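Local coordinates for SspB protein (Streptomyces clavuligerus, PDB 6JUF) that probably acts as a metal-dependent DNase in the phosphorothioation-linked SspABCD-SspE system that defends the bacterium against phages, at residues V133-P139 / V151-H155; S141-L145 / S217-F221. All blocks are in the same frame, centred on the assembly; numbering follows the deposited sequence.

Contact 1: residues V133-P139 / V151-H155; sequences VAFHLAP and VIVRH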
# COMPACT_ATOMS: atom_id res chain seq x y z
N VAL B 133 20.20 -14.46 -0.85
CA VAL B 133 20.34 -15.80 -0.22
C VAL B 133 18.95 -16.40 0.02
O VAL B 133 18.69 -17.55 -0.32
CB VAL B 133 21.10 -15.72 1.13
CG1 VAL B 133 21.13 -17.14 1.77
CG2 VAL B 133 22.53 -15.24 0.89
N ALA B 134 18.03 -15.61 0.64
CA ALA B 134 16.72 -16.14 1.08
C ALA B 134 15.95 -16.70 -0.11
O ALA B 134 15.38 -17.77 -0.04
CB ALA B 134 15.87 -15.08 1.82
N PHE B 135 15.92 -15.94 -1.20
CA PHE B 135 15.17 -16.40 -2.39
C PHE B 135 15.93 -17.39 -3.25
O PHE B 135 15.27 -18.34 -3.78
CB PHE B 135 14.69 -15.22 -3.23
CG PHE B 135 13.51 -14.51 -2.62
CD1 PHE B 135 12.23 -14.85 -3.02
CD2 PHE B 135 13.68 -13.55 -1.62
CE1 PHE B 135 11.11 -14.22 -2.45
CE2 PHE B 135 12.56 -12.91 -1.07
CZ PHE B 135 11.28 -13.28 -1.43
N HIS B 136 17.24 -17.20 -3.44
CA HIS B 136 17.96 -17.93 -4.51
C HIS B 136 18.95 -18.98 -4.05
O HIS B 136 19.29 -19.87 -4.82
CB HIS B 136 18.66 -16.91 -5.40
CG HIS B 136 17.69 -16.07 -6.20
ND1 HIS B 136 16.81 -16.61 -7.06
CD2 HIS B 136 17.52 -14.70 -6.28
CE1 HIS B 136 16.06 -15.66 -7.64
NE2 HIS B 136 16.49 -14.46 -7.17
N LEU B 137 19.45 -18.87 -2.82
CA LEU B 137 20.57 -19.78 -2.36
C LEU B 137 20.22 -20.72 -1.21
O LEU B 137 20.83 -21.77 -1.06
CB LEU B 137 21.84 -18.99 -2.01
CG LEU B 137 22.45 -18.18 -3.19
CD1 LEU B 137 23.67 -17.38 -2.76
CD2 LEU B 137 22.88 -19.08 -4.31
N ALA B 138 19.20 -20.38 -0.44
CA ALA B 138 18.84 -21.21 0.72
C ALA B 138 18.35 -22.57 0.27
O ALA B 138 17.63 -22.65 -0.74
CB ALA B 138 17.76 -20.54 1.60
N PRO B 139 18.72 -23.64 0.98
CA PRO B 139 18.33 -24.99 0.48
C PRO B 139 16.88 -25.34 0.92
O PRO B 139 16.34 -26.35 0.54
CB PRO B 139 19.32 -25.91 1.18
CG PRO B 139 19.63 -25.19 2.46
CD PRO B 139 19.61 -23.70 2.13
N VAL B 151 21.98 -19.66 7.53
CA VAL B 151 22.30 -19.86 6.13
C VAL B 151 22.98 -18.63 5.51
O VAL B 151 23.96 -18.76 4.81
CB VAL B 151 21.08 -20.36 5.33
CG1 VAL B 151 21.44 -20.53 3.84
CG2 VAL B 151 20.71 -21.71 5.86
N ILE B 152 22.46 -17.45 5.82
CA ILE B 152 23.08 -16.25 5.30
C ILE B 152 24.51 -16.10 5.85
O ILE B 152 25.41 -15.79 5.09
CB ILE B 152 22.26 -14.99 5.57
CG1 ILE B 152 20.90 -15.10 4.86
CG2 ILE B 152 23.03 -13.78 5.10
CD1 ILE B 152 19.81 -14.21 5.43
N VAL B 153 24.69 -16.35 7.15
CA VAL B 153 26.02 -16.28 7.78
C VAL B 153 27.00 -17.19 7.01
O VAL B 153 28.10 -16.79 6.72
CB VAL B 153 25.98 -16.70 9.25
CG1 VAL B 153 27.38 -17.04 9.82
CG2 VAL B 153 25.23 -15.66 10.07
N ARG B 154 26.57 -18.42 6.70
CA ARG B 154 27.41 -19.39 6.01
C ARG B 154 27.89 -18.81 4.68
O ARG B 154 29.07 -18.86 4.35
CB ARG B 154 26.64 -20.71 5.86
CG ARG B 154 27.45 -21.91 5.37
CD ARG B 154 26.56 -23.13 5.11
NE ARG B 154 26.04 -23.15 3.72
CZ ARG B 154 26.75 -23.53 2.65
NH1 ARG B 154 28.02 -23.92 2.77
NH2 ARG B 154 26.20 -23.53 1.45
N HIS B 155 26.94 -18.24 3.91
CA HIS B 155 27.26 -17.64 2.62
C HIS B 155 28.15 -16.41 2.72
O HIS B 155 29.08 -16.21 1.93
CB HIS B 155 25.95 -17.33 1.84
CG HIS B 155 25.49 -18.50 1.03
ND1 HIS B 155 24.49 -19.33 1.44
CD2 HIS B 155 25.99 -19.02 -0.13
CE1 HIS B 155 24.36 -20.33 0.55
NE2 HIS B 155 25.28 -20.15 -0.41

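Contact 2: residues S141-L145 / S217-F221; sequences SRFTL and SEWEF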
# COMPACT_ATOMS: atom_id res chain seq x y z
N SER B 141 12.69 -23.86 2.06
CA SER B 141 11.63 -22.83 1.91
C SER B 141 10.88 -22.58 3.19
O SER B 141 10.17 -21.55 3.29
CB SER B 141 10.62 -23.21 0.81
OG SER B 141 11.20 -22.95 -0.46
N ARG B 142 11.00 -23.49 4.16
CA ARG B 142 10.39 -23.31 5.48
C ARG B 142 11.51 -23.21 6.52
O ARG B 142 12.46 -23.96 6.51
CB ARG B 142 9.41 -24.46 5.78
CG ARG B 142 8.83 -24.35 7.16
CD ARG B 142 8.38 -25.68 7.67
NE ARG B 142 6.93 -25.70 7.76
CZ ARG B 142 6.27 -26.29 8.75
NH1 ARG B 142 6.93 -26.89 9.76
NH2 ARG B 142 4.94 -26.25 8.75
N PHE B 143 11.38 -22.23 7.44
CA PHE B 143 12.50 -21.96 8.32
C PHE B 143 12.08 -21.18 9.56
O PHE B 143 11.12 -20.38 9.52
CB PHE B 143 13.56 -21.14 7.57
CG PHE B 143 12.97 -19.97 6.82
CD1 PHE B 143 12.84 -18.73 7.43
CD2 PHE B 143 12.52 -20.13 5.50
CE1 PHE B 143 12.30 -17.64 6.73
CE2 PHE B 143 11.98 -19.07 4.80
CZ PHE B 143 11.85 -17.83 5.41
N THR B 144 12.87 -21.30 10.61
CA THR B 144 12.81 -20.28 11.66
C THR B 144 13.70 -19.11 11.22
O THR B 144 14.56 -19.25 10.34
CB THR B 144 13.35 -20.84 12.99
OG1 THR B 144 14.76 -21.15 12.87
CG2 THR B 144 12.54 -22.05 13.39
N LEU B 145 13.49 -17.96 11.84
CA LEU B 145 14.36 -16.81 11.57
C LEU B 145 15.83 -17.12 11.89
O LEU B 145 16.75 -16.70 11.16
CB LEU B 145 13.81 -15.52 12.26
CG LEU B 145 12.38 -15.18 11.76
CD1 LEU B 145 11.88 -13.83 12.27
CD2 LEU B 145 12.21 -15.25 10.22
N SER B 217 7.65 -20.12 16.49
CA SER B 217 8.68 -19.56 15.61
C SER B 217 8.82 -19.78 14.07
O SER B 217 9.89 -19.43 13.57
CB SER B 217 10.04 -19.93 16.21
OG SER B 217 10.05 -21.31 16.53
N GLU B 218 7.84 -20.30 13.31
CA GLU B 218 8.19 -20.72 11.92
C GLU B 218 7.57 -19.96 10.73
O GLU B 218 6.46 -19.48 10.83
CB GLU B 218 7.95 -22.21 11.72
CG GLU B 218 8.76 -23.16 12.58
CD GLU B 218 8.50 -24.58 12.16
OE1 GLU B 218 7.71 -25.20 12.87
OE2 GLU B 218 9.06 -25.04 11.12
N TRP B 219 8.27 -19.88 9.59
CA TRP B 219 7.80 -19.14 8.41
C TRP B 219 8.14 -19.92 7.17
O TRP B 219 8.96 -20.84 7.18
CB TRP B 219 8.51 -17.81 8.26
CG TRP B 219 8.47 -17.02 9.53
CD1 TRP B 219 9.34 -17.09 10.60
CD2 TRP B 219 7.49 -16.01 9.88
NE1 TRP B 219 8.98 -16.19 11.57
CE2 TRP B 219 7.87 -15.51 11.19
CE3 TRP B 219 6.37 -15.49 9.25
CZ2 TRP B 219 7.13 -14.53 11.85
CZ3 TRP B 219 5.61 -14.49 9.91
CH2 TRP B 219 6.00 -14.01 11.18
N GLU B 220 7.48 -19.57 6.06
CA GLU B 220 7.83 -20.22 4.80
C GLU B 220 7.52 -19.34 3.60
O GLU B 220 6.57 -18.54 3.64
CB GLU B 220 7.14 -21.56 4.66
CG GLU B 220 5.64 -21.50 4.51
CD GLU B 220 5.03 -22.89 4.44
OE1 GLU B 220 3.82 -22.93 4.33
OE2 GLU B 220 5.73 -23.92 4.53
N PHE B 221 8.33 -19.50 2.55
CA PHE B 221 7.97 -18.95 1.27
C PHE B 221 6.80 -19.80 0.77
O PHE B 221 6.76 -21.02 0.94
CB PHE B 221 9.19 -18.79 0.31
CG PHE B 221 10.18 -17.77 0.79
CD1 PHE B 221 9.78 -16.43 0.98
CD2 PHE B 221 11.49 -18.13 1.12
CE1 PHE B 221 10.67 -15.48 1.48
CE2 PHE B 221 12.40 -17.17 1.57
CZ PHE B 221 11.97 -15.85 1.76

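Contact 1: residues V133-P139 / V151-H155
Val133 is the bump of this helix-helix joint, and its CG1 drops into a hollow formed by Val151, Ile152 and His155, one turn of the partner helix. The order of helices and strands is consistent with a winged-helix motif, of which these would be the first two helices. Their local axes pass 10.7 Å apart at 74°, a steep crossing. With CG1 anti to the backbone N (chi1 176°), Val133 brings that methyl 3.7 Å from Ile152 CG1 and 4.0 Å from Val151 CG1. Its beta-branch suits the place by spreading CG1 toward Val151 and Ile152 and CG2 toward His155 CB. Val151 CG1 touches CD of the Pro139 ring and lies near Ala138, whose small side chain allows that close approach. Leu137 lies over a face of the His155 imidazole, with CD1 4.1 Å from the ring centroid in a CH-pi contact. His155 ND1 makes a weak bond to Val151 O, which may help to orient the ring. Leu6 of helix 5-9 packs against Val133, Leu137 and His155. Where helix 129-137 widens into a pi-type turn, Val133 O receives both Leu137 N and Ala138 N, each at 2.9 Å.

Contact 2: residues S141-L145 / S217-F221
Phe143 and Trp219 form an antiparallel hydrogen-bonded pair, with Phe143 N reaching Trp219 O at 2.8 Å and Trp219 N reaching Phe143 O at 2.9 Å, while the local strand axes run at 146°. Phe221 N also bonds to Ser141 O at 2.9 Å. The bonds join an outer strand to the middle one of a three-stranded sheet, consistent with that of a winged-helix motif, with 208-211 and 218-221 as the hairpin. The face bearing Phe143 and Trp219 turns toward the helices. Chi1 of 47° puts Phe143 CG between the backbone N and the carbonyl carbon, and the ring leans toward the partner strand, Trp219 O over one face. Its CE2 packs obliquely 3.8 Å from Phe221 CE2, and Phe221 in turn meets Phe135. Leu145 CD2 comes against Trp219 CD1, 3.4 Å away. On the other face Arg142 NH1 makes a salt bridge to Glu218 OE2 at 3.1 Å, the planes 88° apart, and Glu220 OE2 lies at the guanidinium edge in a long bridge, 3.9 Å from NE. Thr144 OG1 caps helix 145-159 through Asp147 N. Two carboxylates balance one guanidinium's charge and probably add attraction to the backbone bonds, modestly at so exposed a position.

Contacts 1 and 2 lie with centres about 13 Å apart on the same side of the chain's centre, and their segments alternate along the sequence: helix 129-137, strand 142-144, helix 145-159, then strand 218-221 after helix 166-180 and strand 208-211. That helix-strand-helix-helix-strand-strand order, with sheet order 1-3-2, is consistent with one winged-helix unit. Contact 1 joins its first two helices, and contact 2 joins the strand between those helices to the wing hairpin. The two meet directly where Phe135 CZ of the first helix packs 3.7 Å from Phe221 CE1, so the helices and sheet share a core. Winged helices often bind nucleic acid, which would fit a DNase, though such a role here is inferred.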